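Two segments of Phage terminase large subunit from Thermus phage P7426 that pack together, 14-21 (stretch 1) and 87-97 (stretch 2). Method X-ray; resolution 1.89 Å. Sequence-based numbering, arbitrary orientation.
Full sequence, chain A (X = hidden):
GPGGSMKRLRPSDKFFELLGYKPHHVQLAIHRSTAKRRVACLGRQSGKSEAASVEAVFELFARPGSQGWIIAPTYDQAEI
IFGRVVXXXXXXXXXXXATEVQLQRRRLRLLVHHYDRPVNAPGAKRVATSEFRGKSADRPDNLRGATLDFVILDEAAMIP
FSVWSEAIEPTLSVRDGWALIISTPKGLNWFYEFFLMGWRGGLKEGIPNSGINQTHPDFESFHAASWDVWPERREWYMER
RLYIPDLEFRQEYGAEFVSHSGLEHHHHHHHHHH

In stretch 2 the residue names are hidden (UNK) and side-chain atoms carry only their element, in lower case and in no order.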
# COMPACT_ATOMS: atom_id res chain seq x y z
N LYS A 14 -4.20 -14.05 13.68
CA LYS A 14 -3.25 -14.04 14.79
C LYS A 14 -2.23 -12.92 14.63
O LYS A 14 -1.89 -12.24 15.60
CB LYS A 14 -2.54 -15.39 14.89
CG LYS A 14 -3.47 -16.59 14.94
CD LYS A 14 -3.38 -17.34 16.26
CE LYS A 14 -2.30 -18.41 16.21
NZ LYS A 14 -2.14 -19.05 17.54
N PHE A 15 -1.75 -12.70 13.41
CA PHE A 15 -0.81 -11.61 13.20
C PHE A 15 -1.49 -10.26 13.39
O PHE A 15 -0.91 -9.35 13.98
CB PHE A 15 -0.18 -11.71 11.82
CG PHE A 15 1.03 -10.83 11.65
CD1 PHE A 15 2.29 -11.28 12.05
CD2 PHE A 15 0.92 -9.56 11.12
CE1 PHE A 15 3.40 -10.47 11.91
CE2 PHE A 15 2.04 -8.75 10.98
CZ PHE A 15 3.28 -9.21 11.37
N PHE A 16 -2.71 -10.09 12.86
CA PHE A 16 -3.46 -8.86 13.11
C PHE A 16 -3.59 -8.59 14.60
O PHE A 16 -3.39 -7.46 15.06
CB PHE A 16 -4.85 -8.94 12.49
CG PHE A 16 -4.86 -9.04 10.99
CD1 PHE A 16 -3.83 -8.53 10.22
CD2 PHE A 16 -5.94 -9.64 10.34
CE1 PHE A 16 -3.86 -8.62 8.83
CE2 PHE A 16 -5.98 -9.72 8.96
CZ PHE A 16 -4.94 -9.21 8.21
N GLU A 17 -3.95 -9.62 15.36
CA GLU A 17 -4.11 -9.47 16.80
C GLU A 17 -2.82 -9.00 17.47
O GLU A 17 -2.85 -8.17 18.38
CB GLU A 17 -4.59 -10.79 17.39
CG GLU A 17 -5.00 -10.73 18.84
CD GLU A 17 -6.41 -10.22 19.04
OE1 GLU A 17 -6.93 -9.50 18.15
OE2 GLU A 17 -7.02 -10.54 20.08
N LEU A 18 -1.67 -9.54 17.03
CA LEU A 18 -0.40 -9.02 17.52
C LEU A 18 -0.25 -7.53 17.21
O LEU A 18 0.25 -6.77 18.03
CB LEU A 18 0.77 -9.80 16.90
CG LEU A 18 1.03 -11.22 17.41
CD1 LEU A 18 2.14 -11.89 16.59
CD2 LEU A 18 1.40 -11.20 18.88
N LEU A 19 -0.70 -7.10 16.04
CA LEU A 19 -0.54 -5.70 15.67
C LEU A 19 -1.51 -4.77 16.38
O LEU A 19 -1.35 -3.55 16.27
CB LEU A 19 -0.70 -5.53 14.16
CG LEU A 19 0.55 -5.80 13.33
CD1 LEU A 19 0.20 -5.74 11.86
CD2 LEU A 19 1.64 -4.80 13.67
N GLY A 20 -2.50 -5.29 17.10
CA GLY A 20 -3.57 -4.43 17.57
C GLY A 20 -4.41 -3.90 16.44
O GLY A 20 -4.97 -2.81 16.54
N TYR A 21 -4.54 -4.68 15.37
CA TYR A 21 -5.16 -4.24 14.12
C TYR A 21 -6.44 -5.03 13.90
O TYR A 21 -6.43 -6.26 13.96
CB TYR A 21 -4.18 -4.45 12.97
CG TYR A 21 -4.69 -4.16 11.57
CD1 TYR A 21 -5.15 -2.90 11.21
CD2 TYR A 21 -4.65 -5.14 10.59
CE1 TYR A 21 -5.60 -2.63 9.93
CE2 TYR A 21 -5.09 -4.89 9.29
CZ TYR A 21 -5.56 -3.63 8.97
OH TYR A 21 -5.99 -3.36 7.69
N UNK A 87 6.37 2.63 13.73
CA UNK A 87 5.75 2.39 15.03
C UNK A 87 5.43 0.91 15.21
O UNK A 87 5.76 0.31 16.25
c UNK A 87 3.87 3.16 16.62
c UNK A 87 4.48 3.22 15.20
o UNK A 87 3.01 1.43 18.04
o UNK A 87 2.42 1.39 15.93
c UNK A 87 3.04 1.91 16.88
N UNK A 88 4.79 0.31 14.21
CA UNK A 88 4.36 -1.08 14.33
C UNK A 88 5.55 -2.02 14.41
O UNK A 88 5.53 -2.98 15.20
c UNK A 88 -0.10 -0.57 12.02
c UNK A 88 3.47 -1.45 13.14
n UNK A 88 -0.20 0.84 12.45
c UNK A 88 1.34 -1.02 11.86
c UNK A 88 2.17 -0.66 13.08
N UNK A 89 6.58 -1.78 13.60
CA UNK A 89 7.75 -2.66 13.58
C UNK A 89 8.51 -2.55 14.90
O UNK A 89 8.95 -3.55 15.46
c UNK A 89 8.64 -2.31 12.37
c UNK A 89 8.03 -2.85 11.08
c UNK A 89 10.06 -2.86 12.55
N UNK A 90 8.69 -1.33 15.40
CA UNK A 90 9.43 -1.17 16.65
C UNK A 90 8.69 -1.79 17.82
O UNK A 90 9.32 -2.32 18.74
c UNK A 90 10.91 0.79 16.03
c UNK A 90 11.22 2.26 16.18
c UNK A 90 9.74 0.31 16.88
o UNK A 90 10.47 2.97 16.88
o UNK A 90 12.23 2.70 15.59
N UNK A 91 7.36 -1.74 17.80
CA UNK A 91 6.57 -2.38 18.85
C UNK A 91 6.58 -3.90 18.70
O UNK A 91 6.82 -4.64 19.67
n UNK A 91 0.91 -1.71 16.86
c UNK A 91 5.15 -1.84 18.83
c UNK A 91 1.43 -2.18 17.98
c UNK A 91 2.90 -1.84 19.94
n UNK A 91 2.26 -1.43 18.69
c UNK A 91 4.18 -2.63 19.70
n UNK A 91 1.12 -3.41 18.39
N UNK A 92 6.29 -4.39 17.49
CA UNK A 92 6.16 -5.82 17.27
C UNK A 92 7.47 -6.56 17.55
O UNK A 92 7.45 -7.73 17.95
c UNK A 92 4.84 -7.34 15.68
c UNK A 92 4.72 -7.72 14.21
c UNK A 92 3.48 -7.10 16.31
c UNK A 92 5.71 -6.10 15.84
N UNK A 93 8.61 -5.90 17.31
CA UNK A 93 9.89 -6.56 17.54
C UNK A 93 10.03 -7.06 18.96
O UNK A 93 10.79 -8.01 19.20
c UNK A 93 11.04 -5.60 17.20
N UNK A 94 9.30 -6.47 19.91
CA UNK A 94 9.36 -6.94 21.29
C UNK A 94 9.07 -8.43 21.39
O UNK A 94 9.70 -9.14 22.18
o UNK A 94 10.34 -5.69 24.04
c UNK A 94 8.38 -6.16 22.17
c UNK A 94 8.25 -6.70 23.58
o UNK A 94 9.72 -7.36 25.34
c UNK A 94 9.53 -6.58 24.38
N UNK A 95 8.10 -8.92 20.62
CA UNK A 95 7.66 -10.32 20.72
C UNK A 95 8.38 -11.24 19.73
O UNK A 95 8.01 -12.41 19.62
c UNK A 95 5.43 -9.61 21.65
c UNK A 95 5.67 -10.02 19.19
c UNK A 95 6.13 -10.43 20.57
N UNK A 96 9.41 -10.75 19.04
CA UNK A 96 10.29 -11.60 18.24
C UNK A 96 11.71 -11.39 18.77
O UNK A 96 12.46 -10.55 18.26
c UNK A 96 10.17 -11.25 16.75
c UNK A 96 7.07 -13.04 15.54
c UNK A 96 8.34 -12.79 16.01
c UNK A 96 7.93 -10.44 15.94
c UNK A 96 6.22 -11.98 15.26
c UNK A 96 8.79 -11.50 16.22
c UNK A 96 6.64 -10.68 15.46
N UNK A 97 12.10 -12.13 19.82
CA UNK A 97 13.38 -11.84 20.48
C UNK A 97 14.60 -11.92 19.57
O UNK A 97 15.64 -11.33 19.91
c UNK A 97 11.28 -13.09 20.59
c UNK A 97 12.01 -13.18 21.92
c UNK A 97 13.45 -12.90 21.59

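Position 87 carries three side-chain carbons, the third bearing two oxygens, and makes no contact with stretch 1. A carboxylate on a two-carbon arm is Glu-87; Glu-87 OE1 stays 6.2 Å from Leu-19 O.

Position 88 has four carbons in a row ending in a nitrogen. Its CB points toward stretch 1 and lies 3.9 Å from CD2 of Leu-19, while the nitrogen is hydrogen-bonded elsewhere in the structure. The unbranched chain identifies Lys-88, which offers its aliphatic base to the contact.

Position 89 shows one carbon carrying two more, directed away from stretch 1: Val-89. Position 90 repeats the three-carbon, two-oxygen pattern, out of reach of stretch 1: Glu-90.

At position 91, three carbons lead to a nitrogen and then to a carbon holding two further nitrogens, which reach the carbonyl O of Leu-19. This planar end is a guanidinium, hence Arg-91. Its NH1 donates to O of Leu-19 at 3.0 Å with an N-H...O angle of 149°; NH2 adds a weak bond to the same Leu-19 O at 3.3 Å and 136°. The acceptor sits at the guanidinium edge, near its plane, as donation requires. On the remaining side, NE forms a salt bridge with OE2 of Glu-87 at 3.0 Å, one helical turn back, with a nearly straight angle of 168°.

Position 92 has four carbons forked at the second, pointing toward stretch 1, where the fork carbons meet Phe-15, Leu-18 and Leu-19; this fits Leu-92. Its CD2 lies 3.5 Å from CZ of Phe-15, and its CD1 is 3.9 Å from CB of Leu-18 and 4.0 Å from CD2 of Leu-19.

Position 93 has a single carbon, out of reach: Ala-93. Position 94, with three carbons and two terminal oxygens, is also out of reach: Glu-94. Position 95 is one carbon bearing two, one touching the Leu-18 side chain: Val-95, whose CG2 lies 4.4 Å from Leu-18 CD2.

Position 96 has one carbon followed by a six-carbon ring without a hydroxyl, touching the Leu-18 side chain, so it is Phe-96; its CZ comes within 4.3 Å of CD1 of Leu-18. Position 97 has three carbons closing a ring onto the backbone nitrogen, Pro-97, with no contact.

The two helices cross at 96°, their axes 11.2 Å apart at closest approach, and the contact buries 387 Å² in all. Leu-92 touches Phe-15, Leu-18 and Leu-19, while Val-95 and Phe-96 extend the apolar surface along Leu-18. Arg-91 then binds a carbonyl in the last turn of the first helix, just before Gly-20 leaves helical geometry with positive phi in a Schellman motif.

Stretch 2 (87-97) EKVERLAEVFP
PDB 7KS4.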